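PDB 6EHD: OmpT protein from Vibrio cholerae serotype O1, which probably forms a general diffusion porin, a water-filled beta-barrel channel that lets small solutes cross the outer membrane. Local coordinates for residues A[96-101]-A[268-273]; A[107-112]-A[228-233]; A[236-239]-A[245-248]; A[295-300]-A[304-309]. The protein carries 1 engineered substitution. All coordinates share one frame; numbering follows the deposited sequence. Where two conformers were deposited one is given.

Contact 1 (A[96-101]-A[268-273]). With C8E ((hydroxyethyloxy)tri(ethyloxy)octane), chain G.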
# COMPACT_ATOMS: atom_id res chain seq x y z
N GLY A 96 -3.25 6.84 -0.32
CA GLY A 96 -4.54 7.61 -0.48
C GLY A 96 -5.27 7.59 0.83
O GLY A 96 -4.66 7.26 1.86
N ALA A 97 -6.55 7.94 0.81
CA ALA A 97 -7.35 8.18 2.00
C ALA A 97 -7.90 6.86 2.60
O ALA A 97 -9.10 6.60 2.63
CB ALA A 97 -8.49 9.22 1.72
N ASP A 98 -6.97 6.07 3.16
CA ASP A 98 -7.26 4.93 3.99
C ASP A 98 -6.42 5.05 5.30
O ASP A 98 -5.14 5.09 5.18
CB ASP A 98 -6.95 3.55 3.29
CG ASP A 98 -6.84 2.36 4.33
OD1 ASP A 98 -7.63 2.35 5.33
OD2 ASP A 98 -5.96 1.48 4.16
N TYR A 99 -7.08 5.24 6.46
CA TYR A 99 -6.43 5.48 7.72
C TYR A 99 -6.58 4.29 8.67
O TYR A 99 -6.27 4.40 9.85
CB TYR A 99 -6.96 6.76 8.35
CG TYR A 99 -6.82 7.98 7.44
CD1 TYR A 99 -5.64 8.25 6.73
CD2 TYR A 99 -7.88 8.83 7.28
CE1 TYR A 99 -5.56 9.31 5.82
CE2 TYR A 99 -7.81 9.92 6.38
CZ TYR A 99 -6.65 10.18 5.69
OH TYR A 99 -6.61 11.31 4.82
N SER A 100 -6.97 3.13 8.13
CA SER A 100 -7.17 1.93 8.97
C SER A 100 -5.86 1.17 9.33
O SER A 100 -4.78 1.37 8.72
CB SER A 100 -8.12 0.96 8.19
OG SER A 100 -7.49 0.37 7.06
N TYR A 101 -5.98 0.24 10.31
CA TYR A 101 -4.91 -0.70 10.73
C TYR A 101 -5.13 -2.13 10.17
O TYR A 101 -4.19 -2.88 10.14
CB TYR A 101 -4.84 -0.76 12.26
CG TYR A 101 -4.01 0.28 12.87
CD1 TYR A 101 -2.65 0.07 13.05
CD2 TYR A 101 -4.56 1.48 13.32
CE1 TYR A 101 -1.85 1.12 13.57
CE2 TYR A 101 -3.77 2.48 13.91
CZ TYR A 101 -2.39 2.27 14.05
OH TYR A 101 -1.57 3.27 14.60
N LEU A 268 -17.01 -1.06 1.87
CA LEU A 268 -16.24 -1.40 3.10
C LEU A 268 -16.31 -0.22 4.02
O LEU A 268 -16.00 0.92 3.61
CB LEU A 268 -14.76 -1.82 2.74
CG LEU A 268 -13.78 -2.31 3.83
CD1 LEU A 268 -13.42 -1.24 4.82
CD2 LEU A 268 -14.31 -3.52 4.57
N VAL A 269 -16.78 -0.42 5.27
CA VAL A 269 -16.78 0.64 6.28
C VAL A 269 -15.90 0.15 7.47
O VAL A 269 -15.99 -1.03 7.89
CB VAL A 269 -18.22 0.95 6.79
CG1 VAL A 269 -18.18 2.00 7.88
CG2 VAL A 269 -19.11 1.47 5.63
N TYR A 270 -15.11 1.05 8.07
CA TYR A 270 -14.32 0.71 9.27
C TYR A 270 -14.47 1.79 10.31
O TYR A 270 -14.68 2.99 9.98
CB TYR A 270 -12.82 0.36 8.94
CG TYR A 270 -12.02 1.49 8.30
CD1 TYR A 270 -11.47 2.56 9.04
CD2 TYR A 270 -11.89 1.52 6.88
CE1 TYR A 270 -10.79 3.58 8.38
CE2 TYR A 270 -11.22 2.55 6.21
CZ TYR A 270 -10.69 3.59 6.96
OH TYR A 270 -10.04 4.62 6.29
N LEU A 271 -14.34 1.39 11.61
CA LEU A 271 -14.29 2.35 12.71
C LEU A 271 -13.28 1.76 13.76
O LEU A 271 -13.32 0.57 14.02
CB LEU A 271 -15.68 2.33 13.43
CG LEU A 271 -15.92 3.18 14.68
CD1 LEU A 271 -15.57 4.66 14.58
CD2 LEU A 271 -17.36 3.10 15.24
N GLY A 272 -12.37 2.58 14.26
CA GLY A 272 -11.37 2.06 15.23
C GLY A 272 -10.82 3.10 16.13
O GLY A 272 -11.16 4.31 16.09
N VAL A 273 -9.94 2.61 17.06
CA VAL A 273 -9.31 3.43 18.00
C VAL A 273 -7.83 3.04 18.15
O VAL A 273 -7.53 1.84 18.12
CB VAL A 273 -9.99 3.34 19.41
CG1 VAL A 273 -10.06 1.98 19.95
CG2 VAL A 273 -9.33 4.26 20.42
C11 C8E G . -2.97 6.66 9.98
O12 C8E G . -2.50 5.38 10.48
C13 C8E G . -2.74 4.31 9.53
C14 C8E G . -2.08 3.01 9.95
O15 C8E G . -0.66 3.28 9.84
C16 C8E G . 0.23 2.60 10.68
C17 C8E G . 0.41 1.36 9.94
O18 C8E G . 1.78 1.02 9.72
C19 C8E G . 2.21 -0.24 9.18
C20 C8E G . 2.75 -0.88 7.84
O21 C8E G . 2.79 -2.39 7.65
O HOH W 1 -10.80 4.72 3.74
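Tyr-270 reaches from the inner face of the barrel wall and is met by Asp-98, Tyr-99 and Ser-100, making this a buried contact between a folded-in loop and a wall strand. Segment 268-273 belongs to strand 263-276. The irregular segment 96-101 lies in the long loop after helix 90-94, consistent with the constriction loop that general porins fold into the lumen.

The ring of Tyr-270 has Ser-100 CB over one face, 3.6 Å from the centroid and only 6° off the normal: a CH-pi contact centred on the ring. Its phenol oxygen carries the polar half. Tyr-99 N donates to Tyr-270 OH at 3.0 Å along a fairly straight path (165°), and Tyr-270 OH in turn donates to a water 2.7 Å away, which itself donates a hydrogen bond to Ala-97 O at 2.8 Å.

Asp-98 braces this part of the loop from within. A chi1 of 162° sets its carboxylate opposite the main-chain N and over toward Ser-100: Asp-98 OD1 takes a bond from Ser-100 N at 3.0 Å, closing an Asx turn, and a second from Ser-100 OG at 2.6 Å through its syn lone pair. Further out, Tyr-99 OH bonds to Glu-202, while Tyr-95 OH reaches Asp-98 OD2.

In chemical terms, a tyrosine hydroxyl that both accepts and donates satisfies the N-H of Tyr-99 directly and the carbonyl of Ala-97 through water, in a segment without regular strand pairing; the nearby carboxylate, holding two donors on one oxygen, probably stays ionised.

Contact 2 (A[107-112]-A[228-233])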
# COMPACT_ATOMS: atom_id res chain seq x y z
N GLY A 107 -10.52 0.88 -2.03
CA GLY A 107 -10.70 1.90 -3.10
C GLY A 107 -9.38 2.33 -3.78
O GLY A 107 -9.37 3.23 -4.66
N LEU A 108 -8.23 1.73 -3.38
CA LEU A 108 -6.94 2.12 -3.91
C LEU A 108 -6.52 1.00 -4.85
O LEU A 108 -6.46 -0.16 -4.44
CB LEU A 108 -5.93 2.44 -2.80
CG LEU A 108 -6.42 3.42 -1.73
CD1 LEU A 108 -5.36 3.62 -0.64
CD2 LEU A 108 -6.85 4.83 -2.25
N ARG A 109 -6.42 1.33 -6.16
CA ARG A 109 -6.45 0.26 -7.17
C ARG A 109 -5.10 -0.01 -7.90
O ARG A 109 -5.07 -0.64 -8.95
CB ARG A 109 -7.52 0.59 -8.23
CG ARG A 109 -8.91 0.88 -7.69
CD ARG A 109 -9.43 -0.14 -6.64
NE ARG A 109 -9.41 -1.52 -7.19
CZ ARG A 109 -9.01 -2.62 -6.56
NH1 ARG A 109 -8.63 -2.61 -5.28
NH2 ARG A 109 -9.02 -3.81 -7.21
N TYR A 110 -3.98 0.48 -7.35
CA TYR A 110 -2.65 0.35 -7.99
C TYR A 110 -2.05 -1.11 -7.89
O TYR A 110 -1.13 -1.43 -8.67
CB TYR A 110 -1.63 1.33 -7.34
CG TYR A 110 -1.41 1.15 -5.85
CD1 TYR A 110 -2.24 1.79 -4.90
CD2 TYR A 110 -0.43 0.28 -5.35
CE1 TYR A 110 -2.09 1.55 -3.52
CE2 TYR A 110 -0.28 0.03 -3.99
CZ TYR A 110 -1.10 0.67 -3.07
OH TYR A 110 -0.90 0.39 -1.72
N GLY A 111 -2.48 -1.89 -6.87
CA GLY A 111 -1.78 -3.07 -6.40
C GLY A 111 -2.34 -4.38 -6.90
O GLY A 111 -1.90 -5.47 -6.47
N THR A 112 -3.34 -4.31 -7.74
CA THR A 112 -4.11 -5.52 -8.14
C THR A 112 -3.23 -6.68 -8.69
O THR A 112 -3.47 -7.84 -8.33
CB THR A 112 -5.19 -5.14 -9.16
OG1 THR A 112 -5.85 -3.99 -8.66
CG2 THR A 112 -6.22 -6.30 -9.43
N ILE A 228 -12.15 -4.72 -18.07
CA ILE A 228 -12.94 -4.44 -16.83
C ILE A 228 -12.51 -3.02 -16.34
O ILE A 228 -11.29 -2.80 -16.24
CB ILE A 228 -12.69 -5.51 -15.73
CG1 ILE A 228 -13.19 -6.89 -16.23
CG2 ILE A 228 -13.46 -5.14 -14.48
CD1 ILE A 228 -12.77 -8.05 -15.38
N ASP A 229 -13.47 -2.12 -16.09
CA ASP A 229 -13.23 -0.77 -15.55
C ASP A 229 -13.63 -0.77 -14.07
O ASP A 229 -14.69 -1.38 -13.72
CB ASP A 229 -14.04 0.30 -16.29
CG ASP A 229 -13.44 0.64 -17.70
OD1 ASP A 229 -12.28 0.29 -18.01
OD2 ASP A 229 -14.14 1.29 -18.47
N GLU A 230 -12.82 -0.12 -13.23
CA GLU A 230 -13.21 0.11 -11.82
C GLU A 230 -13.28 1.62 -11.53
O GLU A 230 -12.35 2.36 -11.93
CB GLU A 230 -12.11 -0.52 -10.90
CG GLU A 230 -11.93 -2.00 -11.00
CD GLU A 230 -10.83 -2.51 -10.03
OE1 GLU A 230 -9.71 -2.00 -10.04
OE2 GLU A 230 -11.11 -3.43 -9.23
N ASP A 231 -14.32 2.05 -10.85
CA ASP A 231 -14.48 3.45 -10.40
C ASP A 231 -14.59 3.39 -8.85
O ASP A 231 -15.52 2.68 -8.27
CB ASP A 231 -15.85 4.00 -10.93
CG ASP A 231 -15.99 3.98 -12.47
OD1 ASP A 231 -15.01 3.94 -13.27
OD2 ASP A 231 -17.17 4.22 -12.87
N ALA A 232 -13.75 4.19 -8.12
CA ALA A 232 -13.65 4.01 -6.65
C ALA A 232 -13.60 5.34 -5.92
O ALA A 232 -12.96 6.31 -6.45
CB ALA A 232 -12.39 3.18 -6.33
N ILE A 233 -14.29 5.41 -4.79
CA ILE A 233 -14.24 6.57 -3.91
C ILE A 233 -13.93 6.06 -2.46
O ILE A 233 -14.53 5.09 -1.99
CB ILE A 233 -15.51 7.43 -3.94
CG1 ILE A 233 -15.33 8.68 -3.07
CG2 ILE A 233 -16.75 6.64 -3.52
CD1 ILE A 233 -16.49 9.69 -3.07
O HOH W 2 -7.31 -3.00 -10.72
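Arg-109 and Glu-230 form a buried salt bridge between a loop inside the barrel and the wall strand 227-242. The arginine grips the carboxylate side-on, with one nitrogen to each oxygen. Arg-109 NE donates to Glu-230 OE1 at 2.9 Å with an angle of 160°, the acceptor lying close to the guanidinium plane. The Arg-109 NH2 bond to Glu-230 OE2 has the same length, 2.9 Å, but bends to 136°. The guanidinium and carboxylate planes stand 69° apart; OE1 is met from above the carboxylate plane, whereas OE2 offers its syn lone pair and lies tilted from the guanidinium plane. Bends at chi2 and chi3 curl the arginine chain round to present its NE edge to an extended glutamate.

Glu-230 OE1 has a second donor, a water 2.7 Å away that itself accepts from Thr-112 OG1 at 2.7 Å; the threonine hydroxyl is thereby linked to the wall indirectly. The remaining guanidinium nitrogen, Arg-109 NH1, bonds to Gly-296 O and weakly to Thr-106 O, and the main-chain Arg-109 O accepts from Asn-194 ND2. All three guanidinium nitrogens thus have acceptors, and the charge is probably well balanced by the glutamate.

Beyond the ion pair the touch is small: Ala-232 CB rests against Gly-107 O at 3.5 Å, where the two backbones come nearest.

Strand 227-242 is hydrogen-bonded on its two flanks to strands 208-221 and 245-258, and Leu-295 of strand 293-299 packs against both Arg-109 and Glu-230, so the bridge lies between the wall and that inner strand.

Contact 3 (A[236-239]-A[245-248]). With C8E ((hydroxyethyloxy)tri(ethyloxy)octane), chain H.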
# COMPACT_ATOMS: atom_id res chain seq x y z
N ALA A 236 -12.59 9.33 4.39
CA ALA A 236 -12.06 8.82 5.70
C ALA A 236 -11.61 10.00 6.56
O ALA A 236 -11.33 11.11 6.08
CB ALA A 236 -10.92 7.82 5.50
N GLY A 237 -11.48 9.75 7.87
CA GLY A 237 -10.95 10.77 8.79
C GLY A 237 -10.38 10.23 10.09
O GLY A 237 -10.64 9.06 10.46
N THR A 238 -9.70 11.14 10.79
CA THR A 238 -9.17 10.84 12.14
C THR A 238 -9.42 11.99 13.05
O THR A 238 -9.54 13.16 12.59
CB THR A 238 -7.65 10.53 12.10
OG1 THR A 238 -6.86 11.70 11.86
CG2 THR A 238 -7.25 9.42 11.12
N TYR A 239 -9.49 11.72 14.35
CA TYR A 239 -9.74 12.79 15.33
C TYR A 239 -8.98 12.48 16.61
O TYR A 239 -9.22 11.43 17.23
CB TYR A 239 -11.20 12.96 15.65
CG TYR A 239 -11.52 14.32 16.26
CD1 TYR A 239 -11.39 14.56 17.66
CD2 TYR A 239 -11.93 15.39 15.46
CE1 TYR A 239 -11.65 15.84 18.21
CE2 TYR A 239 -12.14 16.66 16.01
CZ TYR A 239 -12.01 16.86 17.40
OH TYR A 239 -12.24 18.11 17.92
N THR A 245 -4.72 9.42 22.33
CA THR A 245 -5.80 8.64 21.85
C THR A 245 -6.40 9.26 20.53
O THR A 245 -6.74 10.43 20.56
CB THR A 245 -6.93 8.49 22.91
OG1 THR A 245 -6.45 7.88 24.13
CG2 THR A 245 -7.96 7.56 22.42
N LYS A 246 -6.53 8.42 19.48
CA LYS A 246 -7.08 8.85 18.19
C LYS A 246 -8.14 7.92 17.70
O LYS A 246 -7.98 6.68 17.70
CB LYS A 246 -5.93 8.97 17.19
CG LYS A 246 -6.35 9.40 15.80
CD LYS A 246 -5.15 9.84 14.96
CE LYS A 246 -4.44 8.78 14.23
NZ LYS A 246 -3.27 9.49 13.57
N LEU A 247 -9.30 8.48 17.33
CA LEU A 247 -10.33 7.70 16.71
C LEU A 247 -10.20 7.81 15.16
O LEU A 247 -9.81 8.86 14.63
CB LEU A 247 -11.77 8.21 17.11
CG LEU A 247 -12.11 8.24 18.63
CD1 LEU A 247 -13.61 8.52 18.85
CD2 LEU A 247 -11.72 6.93 19.24
N TYR A 248 -10.67 6.81 14.46
CA TYR A 248 -10.62 6.89 12.98
C TYR A 248 -11.77 6.09 12.35
O TYR A 248 -12.38 5.17 12.93
CB TYR A 248 -9.26 6.37 12.46
CG TYR A 248 -8.96 4.94 12.79
CD1 TYR A 248 -9.37 3.90 11.99
CD2 TYR A 248 -8.20 4.63 13.94
CE1 TYR A 248 -9.06 2.57 12.28
CE2 TYR A 248 -7.90 3.29 14.26
CZ TYR A 248 -8.33 2.28 13.46
OH TYR A 248 -8.04 0.94 13.71
C1 C8E H . -14.62 21.56 17.54
C2 C8E H . -15.48 21.36 16.30
C3 C8E H . -14.62 21.28 15.05
C4 C8E H . -15.25 20.47 13.90
C5 C8E H . -14.25 19.48 13.29
C6 C8E H . -14.97 18.40 12.49
C7 C8E H . -15.52 17.29 13.38
C8 C8E H . -16.06 16.10 12.59
O9 C8E H . -15.14 15.00 12.60
C10 C8E H . -14.09 15.07 11.62
C11 C8E H . -13.39 13.73 11.37
O12 C8E H . -13.90 12.73 12.22
C13 C8E H . -13.28 11.42 12.21
C14 C8E H . -14.22 10.49 12.91
O15 C8E H . -13.56 9.56 13.73
C16 C8E H . -14.43 8.78 14.60
O HOH W 3 -4.26 11.31 11.50
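Thr-238 and Lys-246 cross obliquely on one face of the sheet: the lysine chain runs up beside the threonine until CD lies 3.9 Å from Thr-238 CB. Beyond the bend at chi3 (87°) the ammonium stays short of direct contact with the threonine hydroxyl, and one water bridges them, 2.9 Å from Lys-246 NZ and 2.7 Å from Thr-238 OG1. The other threonine branch, CG2, meets Tyr-248 CB at 3.9 Å, whereas the tyrosine ring continues away and puts its OH on Glu-286.

Beneath these side chains is an antiparallel hairpin of the porin barrel wall, strands 227-242 and 245-258, whose short segments run at 160° with axes 4.7 Å apart. Tyr-239 and Leu-247 are its hydrogen-bonded pair: Tyr-239 N to Leu-247 O at 2.9 Å and Leu-247 N to Tyr-239 O at 3.0 Å. Thr-238 and Tyr-248 form the adjacent non-hydrogen-bonded pair.

On the reverse face, Tyr-239 and Leu-247 project to the outside of the barrel, where a detergent molecule lies, probably in place of lipid. Its C16 is 3.7 Å from Leu-247 CB, its C13 lies by the Gly-237 carbonyl carbon, and its O9 approaches the Tyr-239 ring obliquely.

Contact 4 (A[295-300]-A[304-309]). With C8E ((hydroxyethyloxy)tri(ethyloxy)octane), chain G.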
# COMPACT_ATOMS: atom_id res chain seq x y z
N LEU A 295 -11.93 -7.01 -6.58
CA LEU A 295 -10.98 -7.73 -7.44
C LEU A 295 -9.60 -7.98 -6.80
O LEU A 295 -8.73 -8.54 -7.43
CB LEU A 295 -10.85 -7.13 -8.84
CG LEU A 295 -12.23 -6.95 -9.51
CD1 LEU A 295 -12.04 -6.31 -10.87
CD2 LEU A 295 -12.97 -8.28 -9.58
N GLY A 296 -9.39 -7.49 -5.55
CA GLY A 296 -8.12 -7.70 -4.81
C GLY A 296 -7.67 -6.33 -4.26
O GLY A 296 -7.82 -5.33 -4.95
N TYR A 297 -7.11 -6.28 -3.04
CA TYR A 297 -6.51 -5.01 -2.50
C TYR A 297 -5.46 -5.34 -1.45
O TYR A 297 -5.40 -6.48 -0.97
CB TYR A 297 -7.64 -4.12 -1.96
CG TYR A 297 -8.25 -4.48 -0.57
CD1 TYR A 297 -9.22 -5.50 -0.43
CD2 TYR A 297 -7.81 -3.85 0.63
CE1 TYR A 297 -9.77 -5.89 0.79
CE2 TYR A 297 -8.40 -4.16 1.81
CZ TYR A 297 -9.34 -5.21 1.94
OH TYR A 297 -9.91 -5.49 3.14
N THR A 298 -4.70 -4.30 -1.08
CA THR A 298 -3.67 -4.36 -0.06
C THR A 298 -3.95 -3.35 1.06
O THR A 298 -4.35 -2.23 0.78
CB THR A 298 -2.23 -4.09 -0.74
OG1 THR A 298 -1.38 -3.31 0.07
CG2 THR A 298 -2.30 -3.42 -2.05
N ASN A 299 -4.00 -3.80 2.32
CA ASN A 299 -4.15 -2.88 3.46
C ASN A 299 -2.73 -2.50 3.85
O ASN A 299 -1.95 -3.41 4.36
CB ASN A 299 -4.87 -3.59 4.61
CG ASN A 299 -4.96 -2.72 5.84
OD1 ASN A 299 -4.23 -2.96 6.87
ND2 ASN A 299 -5.82 -1.68 5.80
N LYS A 300 -2.35 -1.23 3.64
CA LYS A 300 -0.99 -0.77 3.95
C LYS A 300 -0.66 -0.91 5.45
O LYS A 300 0.45 -1.28 5.83
CB LYS A 300 -0.74 0.66 3.48
CG LYS A 300 0.71 1.11 3.56
CD LYS A 300 0.95 2.45 2.89
CE LYS A 300 2.35 2.96 3.00
NZ LYS A 300 2.46 4.30 2.44
N ALA A 304 -1.56 -6.67 4.91
CA ALA A 304 -2.29 -7.85 4.41
C ALA A 304 -2.73 -7.69 2.90
O ALA A 304 -2.99 -6.57 2.41
CB ALA A 304 -3.44 -8.19 5.31
N GLU A 305 -2.67 -8.79 2.14
CA GLU A 305 -3.18 -8.81 0.76
C GLU A 305 -4.46 -9.65 0.82
O GLU A 305 -4.51 -10.69 1.48
CB GLU A 305 -2.15 -9.34 -0.26
CG GLU A 305 -0.84 -8.52 -0.38
CD GLU A 305 -0.99 -7.21 -1.15
OE1 GLU A 305 -2.11 -6.78 -1.46
OE2 GLU A 305 0.03 -6.55 -1.42
N VAL A 306 -5.52 -9.13 0.21
CA VAL A 306 -6.78 -9.82 0.10
C VAL A 306 -6.98 -10.09 -1.39
O VAL A 306 -6.92 -9.16 -2.20
CB VAL A 306 -7.98 -8.98 0.67
CG1 VAL A 306 -9.29 -9.70 0.34
CG2 VAL A 306 -7.83 -8.71 2.17
N LYS A 307 -7.11 -11.38 -1.79
CA LYS A 307 -7.34 -11.73 -3.23
C LYS A 307 -8.80 -11.50 -3.57
O LYS A 307 -9.67 -11.39 -2.69
CB LYS A 307 -6.93 -13.19 -3.58
CG LYS A 307 -5.43 -13.51 -3.49
CD LYS A 307 -4.60 -12.59 -4.39
CE LYS A 307 -3.41 -13.26 -5.08
NZ LYS A 307 -2.99 -12.50 -6.32
N ALA A 308 -9.06 -11.48 -4.87
CA ALA A 308 -10.43 -11.29 -5.35
C ALA A 308 -11.45 -12.14 -4.63
O ALA A 308 -11.23 -13.33 -4.37
CB ALA A 308 -10.45 -11.56 -6.85
N THR A 309 -12.55 -11.52 -4.21
CA THR A 309 -13.56 -12.19 -3.35
C THR A 309 -14.94 -11.47 -3.34
O THR A 309 -15.07 -10.32 -3.76
CB THR A 309 -13.06 -12.43 -1.89
OG1 THR A 309 -13.92 -13.38 -1.25
CG2 THR A 309 -13.08 -11.20 -1.03
C11 C8E G . -2.97 6.66 9.98
O12 C8E G . -2.50 5.38 10.48
C13 C8E G . -2.74 4.31 9.53
C14 C8E G . -2.08 3.01 9.95
O15 C8E G . -0.66 3.28 9.84
C16 C8E G . 0.23 2.60 10.68
C17 C8E G . 0.41 1.36 9.94
O18 C8E G . 1.78 1.02 9.72
C19 C8E G . 2.21 -0.24 9.18
C20 C8E G . 2.75 -0.88 7.84
O21 C8E G . 2.79 -2.39 7.65
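Tyr-297 and Val-306 are paired across a short antiparallel beta hairpin, strands 293-299 and 304-307, which lies inside the porin barrel, consistent with an extracellular loop folded into the channel.

Backbone bonds set the pairing. Tyr-297 N donates to Val-306 O at 3.0 Å, and Val-306 N returns a nearly linear bond (176°) to Tyr-297 O at 2.9 Å. Nearer the turn, Asn-299 N donates to Ala-304 O, also at 2.9 Å. The short segments run at 167°, close to antiparallel.

Apolar contact is made on the face that bears Tyr-297 and Val-306. Their side chains lie alongside each other and point the same way, with Tyr-297 CE1 3.6 Å from Val-306 CB. A separate van der Waals contact, methyl to carbonyl, sets Ala-308 CB against Leu-295 O, where the chain turns a corner.

Among the polar groups, Asn-299 OD1 bonds to Ser-302 OG within the turn, while Asn-299 ND2 to Gly-104 O and Arg-109 NH1 to Gly-296 O tie the hairpin to the neighbouring loop.

Two small molecules lie nearby: a MES buffer molecule, probably from crystallisation, sits beside the Thr-298 side chain, and a detergent chain places its C20 3.1 Å from Lys-300 O.

Overall arrangement
Contacts 1 and 2 fix two places of one loop to the barrel wall, their centres about 17 Å apart. Contact 3 belongs to the wall itself, with its centre about 9 Å from that of contact 1; Gly-272 N probably bonds to Tyr-248 O at 2.9 Å, and Tyr-270 OH packs on Ala-236 CB at 3.4 Å. Contact 4 forms a second inward element, its centre about 11 Å from that of contact 2 and 14 Å from that of contact 1. Arg-109 NH1 to Gly-296 O, 2.9 Å, connects it to the loop. One detergent touches contacts 1 and 4, while another lies against contact 3. All four contacts are away from the calcium site observed in this protein.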